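Local coordinates for Glyoxalase/bleomycin resisance protein/dioxygenase (Streptomyces sp. CB03234, PDB 5UJP), which binds calcium and riboflavin, belongs to the glyoxalase/bleomycin resistance superfamily, and is only tentatively assigned a dioxygenase activity, at residues 18-24 against 80-86; 74-78 against 97-101. All coordinates share one frame; numbering follows the deposited sequence.

Interaction 1. Residues 18-24 against 80-86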
loop_
_atom_site.group_PDB
_atom_site.type_symbol
_atom_site.label_atom_id
_atom_site.label_comp_id
_atom_site.label_asym_id
_atom_site.label_seq_id
_atom_site.Cartn_x
_atom_site.Cartn_y
_atom_site.Cartn_z
ATOM N N PHE A 18 -5.825 8.128 16.244
ATOM C CA PHE A 18 -4.726 7.167 16.337
ATOM C C PHE A 18 -3.556 7.556 15.439
ATOM O O PHE A 18 -2.410 7.654 15.906
ATOM C CB PHE A 18 -5.215 5.763 16.000
ATOM C CG PHE A 18 -4.127 4.715 16.113
ATOM C CD1 PHE A 18 -3.760 4.235 17.361
ATOM C CD2 PHE A 18 -3.470 4.232 14.980
ATOM C CE1 PHE A 18 -2.741 3.292 17.463
ATOM C CE2 PHE A 18 -2.469 3.286 15.085
ATOM C CZ PHE A 18 -2.116 2.808 16.333
ATOM N N TYR A 19 -3.810 7.761 14.137
ATOM C CA TYR A 19 -2.687 7.945 13.213
ATOM C C TYR A 19 -2.034 9.307 13.393
ATOM O O TYR A 19 -0.813 9.418 13.299
ATOM C CB TYR A 19 -3.104 7.751 11.745
ATOM C CG TYR A 19 -3.293 6.289 11.423
ATOM C CD1 TYR A 19 -2.220 5.506 10.958
ATOM C CD2 TYR A 19 -4.535 5.687 11.568
ATOM C CE1 TYR A 19 -2.369 4.191 10.686
ATOM C CE2 TYR A 19 -4.706 4.319 11.277
ATOM C CZ TYR A 19 -3.619 3.580 10.836
ATOM O OH TYR A 19 -3.762 2.212 10.546
ATOM N N VAL A 20 -2.826 10.349 13.584
ATOM C CA VAL A 20 -2.250 11.682 13.680
ATOM C C VAL A 20 -1.725 11.946 15.084
ATOM O O VAL A 20 -0.565 12.353 15.277
ATOM C CB VAL A 20 -3.280 12.742 13.240
ATOM C CG1 VAL A 20 -2.674 14.158 13.359
ATOM C CG2 VAL A 20 -3.777 12.472 11.817
ATOM N N GLU A 21 -2.580 11.765 16.096
ATOM C CA GLU A 21 -2.177 12.193 17.435
ATOM C C GLU A 21 -1.315 11.145 18.138
ATOM O O GLU A 21 -0.271 11.474 18.701
ATOM C CB GLU A 21 -3.416 12.566 18.256
ATOM C CG GLU A 21 -4.332 13.599 17.612
ATOM C CD GLU A 21 -3.732 14.981 17.585
ATOM O OE1 GLU A 21 -3.251 15.432 18.646
ATOM O OE2 GLU A 21 -3.762 15.627 16.515
ATOM N N THR A 22 -1.739 9.881 18.132
ATOM C CA THR A 22 -1.028 8.840 18.858
ATOM C C THR A 22 0.252 8.432 18.139
ATOM O O THR A 22 1.336 8.512 18.723
ATOM C CB THR A 22 -1.941 7.642 19.085
ATOM O OG1 THR A 22 -3.047 8.050 19.908
ATOM C CG2 THR A 22 -1.172 6.498 19.751
ATOM N N VAL A 23 0.149 8.056 16.855
ATOM C CA VAL A 23 1.327 7.583 16.142
ATOM C C VAL A 23 2.216 8.753 15.712
ATOM O O VAL A 23 3.450 8.645 15.681
ATOM C CB VAL A 23 0.876 6.713 14.941
ATOM C CG1 VAL A 23 2.074 6.350 14.056
ATOM C CG2 VAL A 23 0.195 5.447 15.409
ATOM N N GLY A 24 1.619 9.871 15.358
ATOM C CA GLY A 24 2.387 11.039 14.978
ATOM C C GLY A 24 2.632 11.210 13.500
ATOM O O GLY A 24 3.530 11.964 13.126
ATOM N N ARG A 80 8.236 4.929 21.741
ATOM C CA ARG A 80 7.207 5.956 21.817
ATOM C C ARG A 80 5.831 5.330 21.706
ATOM O O ARG A 80 4.903 5.713 22.427
ATOM C CB ARG A 80 7.426 6.976 20.708
ATOM C CG ARG A 80 6.520 8.209 20.800
ATOM C CD ARG A 80 6.808 9.155 19.633
ATOM N NE ARG A 80 6.192 10.473 19.780
ATOM C CZ ARG A 80 5.029 10.833 19.235
ATOM N NH1 ARG A 80 4.341 9.977 18.508
ATOM N NH2 ARG A 80 4.552 12.061 19.420
ATOM N N LEU A 81 5.674 4.381 20.785
ATOM C CA LEU A 81 4.380 3.715 20.619
ATOM C C LEU A 81 3.973 2.968 21.892
ATOM O O LEU A 81 2.842 3.141 22.390
ATOM C CB LEU A 81 4.430 2.777 19.413
ATOM C CG LEU A 81 4.444 3.506 18.065
ATOM C CD1 LEU A 81 4.877 2.558 16.961
ATOM C CD2 LEU A 81 3.036 4.061 17.770
ATOM N N GLN A 82 4.874 2.140 22.445
ATOM C CA GLN A 82 4.546 1.412 23.671
ATOM C C GLN A 82 4.230 2.358 24.819
ATOM O O GLN A 82 3.323 2.089 25.618
ATOM C CB GLN A 82 5.674 0.448 24.038
ATOM C CG GLN A 82 5.850 -0.627 22.970
ATOM C CD GLN A 82 6.468 -1.935 23.433
ATOM O OE1 GLN A 82 5.983 -3.022 23.088
ATOM N NE2 GLN A 82 7.556 -1.846 24.172
ATOM N N GLU A 83 4.959 3.465 24.924
ATOM C CA GLU A 83 4.656 4.445 25.962
ATOM C C GLU A 83 3.231 4.945 25.819
ATOM O O GLU A 83 2.562 5.262 26.811
ATOM C CB GLU A 83 5.611 5.619 25.811
ATOM C CG GLU A 83 6.642 5.715 26.874
ATOM C CD GLU A 83 7.030 7.145 27.109
ATOM O OE1 GLU A 83 7.407 7.821 26.126
ATOM O OE2 GLU A 83 6.921 7.605 28.263
ATOM N N ARG A 84 2.739 5.022 24.583
ATOM C CA ARG A 84 1.423 5.590 24.338
ATOM C C ARG A 84 0.324 4.542 24.312
ATOM O O ARG A 84 -0.779 4.820 23.810
ATOM C CB ARG A 84 1.442 6.436 23.069
ATOM C CG ARG A 84 2.235 7.706 23.227
ATOM C CD ARG A 84 2.438 8.397 21.903
ATOM N NE ARG A 84 3.078 9.687 22.104
ATOM C CZ ARG A 84 2.570 10.849 21.707
ATOM N NH1 ARG A 84 1.422 10.888 21.039
ATOM N NH2 ARG A 84 3.223 11.979 21.962
ATOM N N GLY A 85 0.615 3.336 24.787
ATOM C CA GLY A 85 -0.389 2.293 24.863
ATOM C C GLY A 85 -0.643 1.532 23.587
ATOM O O GLY A 85 -1.735 0.972 23.409
ATOM N N VAL A 86 0.325 1.486 22.677
ATOM C CA VAL A 86 0.136 0.780 21.426
ATOM C C VAL A 86 0.832 -0.567 21.497
ATOM O O VAL A 86 1.959 -0.664 21.974
ATOM C CB VAL A 86 0.675 1.625 20.262
ATOM C CG1 VAL A 86 0.557 0.848 18.928
ATOM C CG2 VAL A 86 -0.064 2.948 20.200
HETATM O O HOH W 1 2.188 12.266 18.023
#
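Arg84 NH1 meets Thr22 O at the carbonyl end of helix 12-23 while its guanidinium lies stacked on that of Arg80, each offset from the other's centre. Arg84 CZ lies 3.2 Å above the guanidinium plane of Arg80. Two like charges so close would normally repel. Backbone oxygens at the helix end probably offset this, since that end carries partial negative charge. The hydrogen bond from Arg84 NH1 to Thr22 O is weak, 3.3 Å long and bent to 125°. Arg80 is linked through one water, which accepts from Arg80 NH2 and donates to Glu21 O at 2.7 Å. The Arg80 chain gets there by staying extended, with CG anti to the backbone N (chi1 -172°). Helix 12-23 closes with a wide pi-type turn, in which Val23 N bonds to Phe18 O at 2.8 Å. Gly24 then leaves it with positive phi.

Beside the arginines, deeper in the contact, the packing is apolar. Val86 CG2 meets two partners, Thr22 CG2 at 3.7 Å and Phe18 CE1 at 3.8 Å. Val23 CG2 touches Leu81 CD2 at 3.9 Å and also covers one face of the Phe18 ring. Phe102 of strand 97-103 packs on Phe18, Val23, Leu81 and Val86, so it backs this patch. A Schellman motif with Gly85 as C-prime ends helix 74-83: Val86 N bonds to Leu81 O, and Gly85 N to Gln82 O. The turn brings Val86 back toward Phe18 and Thr22. The arrangement is a helix-to-helix contact near both C-terminal ends, joining the two helices of a glyoxalase-type (vicinal oxygen chelate) fold.

Interaction 2. Residues 74-78 against 97-101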
loop_
_atom_site.group_PDB
_atom_site.type_symbol
_atom_site.label_atom_id
_atom_site.label_comp_id
_atom_site.label_asym_id
_atom_site.label_seq_id
_atom_site.Cartn_x
_atom_site.Cartn_y
_atom_site.Cartn_z
ATOM N N VAL A 74 13.807 2.666 14.148
ATOM C CA VAL A 74 12.666 1.835 14.549
ATOM C C VAL A 74 12.605 1.644 16.066
ATOM O O VAL A 74 11.511 1.536 16.628
ATOM C CB VAL A 74 12.656 0.492 13.781
ATOM C CG1 VAL A 74 13.873 -0.396 14.170
ATOM C CG2 VAL A 74 11.363 -0.228 13.993
ATOM N N ASP A 75 13.749 1.594 16.746
ATOM C CA ASP A 75 13.724 1.449 18.205
ATOM C C ASP A 75 13.072 2.654 18.869
ATOM O O ASP A 75 12.308 2.506 19.846
ATOM C CB ASP A 75 15.135 1.195 18.736
ATOM C CG ASP A 75 15.665 -0.156 18.285
ATOM O OD1 ASP A 75 16.108 -0.283 17.132
ATOM O OD2 ASP A 75 15.600 -1.117 19.063
ATOM N N ALA A 76 13.378 3.867 18.379
ATOM C CA ALA A 76 12.728 5.061 18.915
ATOM C C ALA A 76 11.237 5.025 18.678
ATOM O O ALA A 76 10.447 5.370 19.564
ATOM C CB ALA A 76 13.303 6.313 18.274
ATOM N N ASP A 77 10.836 4.642 17.469
ATOM C CA ASP A 77 9.415 4.564 17.169
ATOM C C ASP A 77 8.716 3.587 18.105
ATOM O O ASP A 77 7.616 3.881 18.607
ATOM C CB ASP A 77 9.218 4.093 15.732
ATOM C CG ASP A 77 9.682 5.115 14.705
ATOM O OD1 ASP A 77 9.843 6.306 15.038
ATOM O OD2 ASP A 77 9.892 4.690 13.550
ATOM N N CYS A 78 9.337 2.421 18.358
ATOM C CA CYS A 78 8.688 1.422 19.205
ATOM C C CYS A 78 8.562 1.903 20.637
ATOM O O CYS A 78 7.556 1.634 21.300
ATOM C CB CYS A 78 9.455 0.108 19.143
ATOM S SG CYS A 78 9.263 -0.787 17.608
ATOM N N GLY A 97 17.003 -5.189 7.060
ATOM C CA GLY A 97 16.683 -4.090 7.929
ATOM C C GLY A 97 16.079 -4.571 9.227
ATOM O O GLY A 97 15.825 -5.752 9.435
ATOM N N ARG A 98 15.844 -3.624 10.105
ATOM C CA ARG A 98 15.381 -3.879 11.452
ATOM C C ARG A 98 13.939 -3.409 11.521
ATOM O O ARG A 98 13.656 -2.254 11.207
ATOM C CB ARG A 98 16.259 -3.096 12.412
ATOM C CG ARG A 98 15.949 -3.314 13.892
ATOM C CD ARG A 98 17.111 -2.777 14.778
ATOM N NE ARG A 98 16.752 -2.786 16.202
ATOM C CZ ARG A 98 16.824 -3.854 16.975
ATOM N NH1 ARG A 98 17.258 -5.009 16.464
ATOM N NH2 ARG A 98 16.460 -3.774 18.257
ATOM N N GLN A 99 13.031 -4.305 11.888
ATOM C CA GLN A 99 11.621 -4.014 11.642
ATOM C C GLN A 99 10.754 -4.255 12.863
ATOM O O GLN A 99 11.106 -4.986 13.773
ATOM C CB GLN A 99 11.050 -4.775 10.438
ATOM C CG GLN A 99 10.876 -6.209 10.634
ATOM C CD GLN A 99 10.263 -6.875 9.372
ATOM O OE1 GLN A 99 9.228 -7.530 9.432
ATOM N NE2 GLN A 99 10.882 -6.650 8.238
ATOM N N ALA A 100 9.581 -3.631 12.846
ATOM C CA ALA A 100 8.619 -3.854 13.904
ATOM C C ALA A 100 7.229 -3.671 13.337
ATOM O O ALA A 100 7.043 -3.051 12.287
ATOM C CB ALA A 100 8.796 -2.838 15.028
HETATM N N MSE A 101 6.228 -4.238 14.034
HETATM C CA MSE A 101 4.838 -4.137 13.593
HETATM C C MSE A 101 4.011 -3.594 14.733
HETATM O O MSE A 101 4.287 -3.891 15.900
HETATM C CB MSE A 101 4.320 -5.532 13.225
HETATM C CG MSE A 101 5.374 -6.432 12.608
HETATM SE SE MSE A 101 6.046 -5.764 10.890
HETATM C CE MSE A 101 4.408 -5.945 9.856
#
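Arg98 reaches from its strand past Val74 to Asp75 on helix 74-83. Its CB starts 4.0 Å from Val74 CG1. The next atom, CG, packs closer against the same methyl, at 3.6 Å. CD passes on toward the acid and lies 3.6 Å from Asp75 OD1. NE then donates to Asp75 OD1 at 2.7 Å, with an N-H...O angle of 169°. At the tip, NH2 donates to Asp75 OD2 at 2.9 Å and 170°. NH1 is hydrogen-bonded to Asn93 OD1. The chain, extended from CG to NE, spans the gap, and NE and NH2 form a two-bonded, side-on salt bridge. Carboxylate and guanidinium are nearly coplanar, 5° apart, and both oxygens use their syn lone pairs.

Further along the strand, Ala100 CB fits against Val74 CG2 at 3.8 Å and sits tightly on Cys78 SG at 3.3 Å. Gln99, between Arg98 and Ala100, points away from the helix; it binds riboflavin in another structure of this protein, but none is bound here. Helix 74-83 thus packs on the other side of the strand from that residue. Two straight, in-plane bonds fix the rotation of both charged groups, and the paired charges would probably keep Asp75 ionised.

From the N terminus, the chain runs through strand 3-8 into helix 12-23, whose end holds 18-24. It then builds the rest of the first sheet and crosses to strand 67-70 of the second. Helix 74-83 follows, and its end closes a long loop through interaction 1. The start of this same helix, 74-78, lies inside that loop, but its partner 97-101 comes after it. Interaction 2 therefore closes a shorter loop that crosses the first. Interaction 1 ties helix to helix; interaction 2 ties helix 74-83 to the second sheet. The shared helix takes part in both contacts, whose centres are about 14 Å apart.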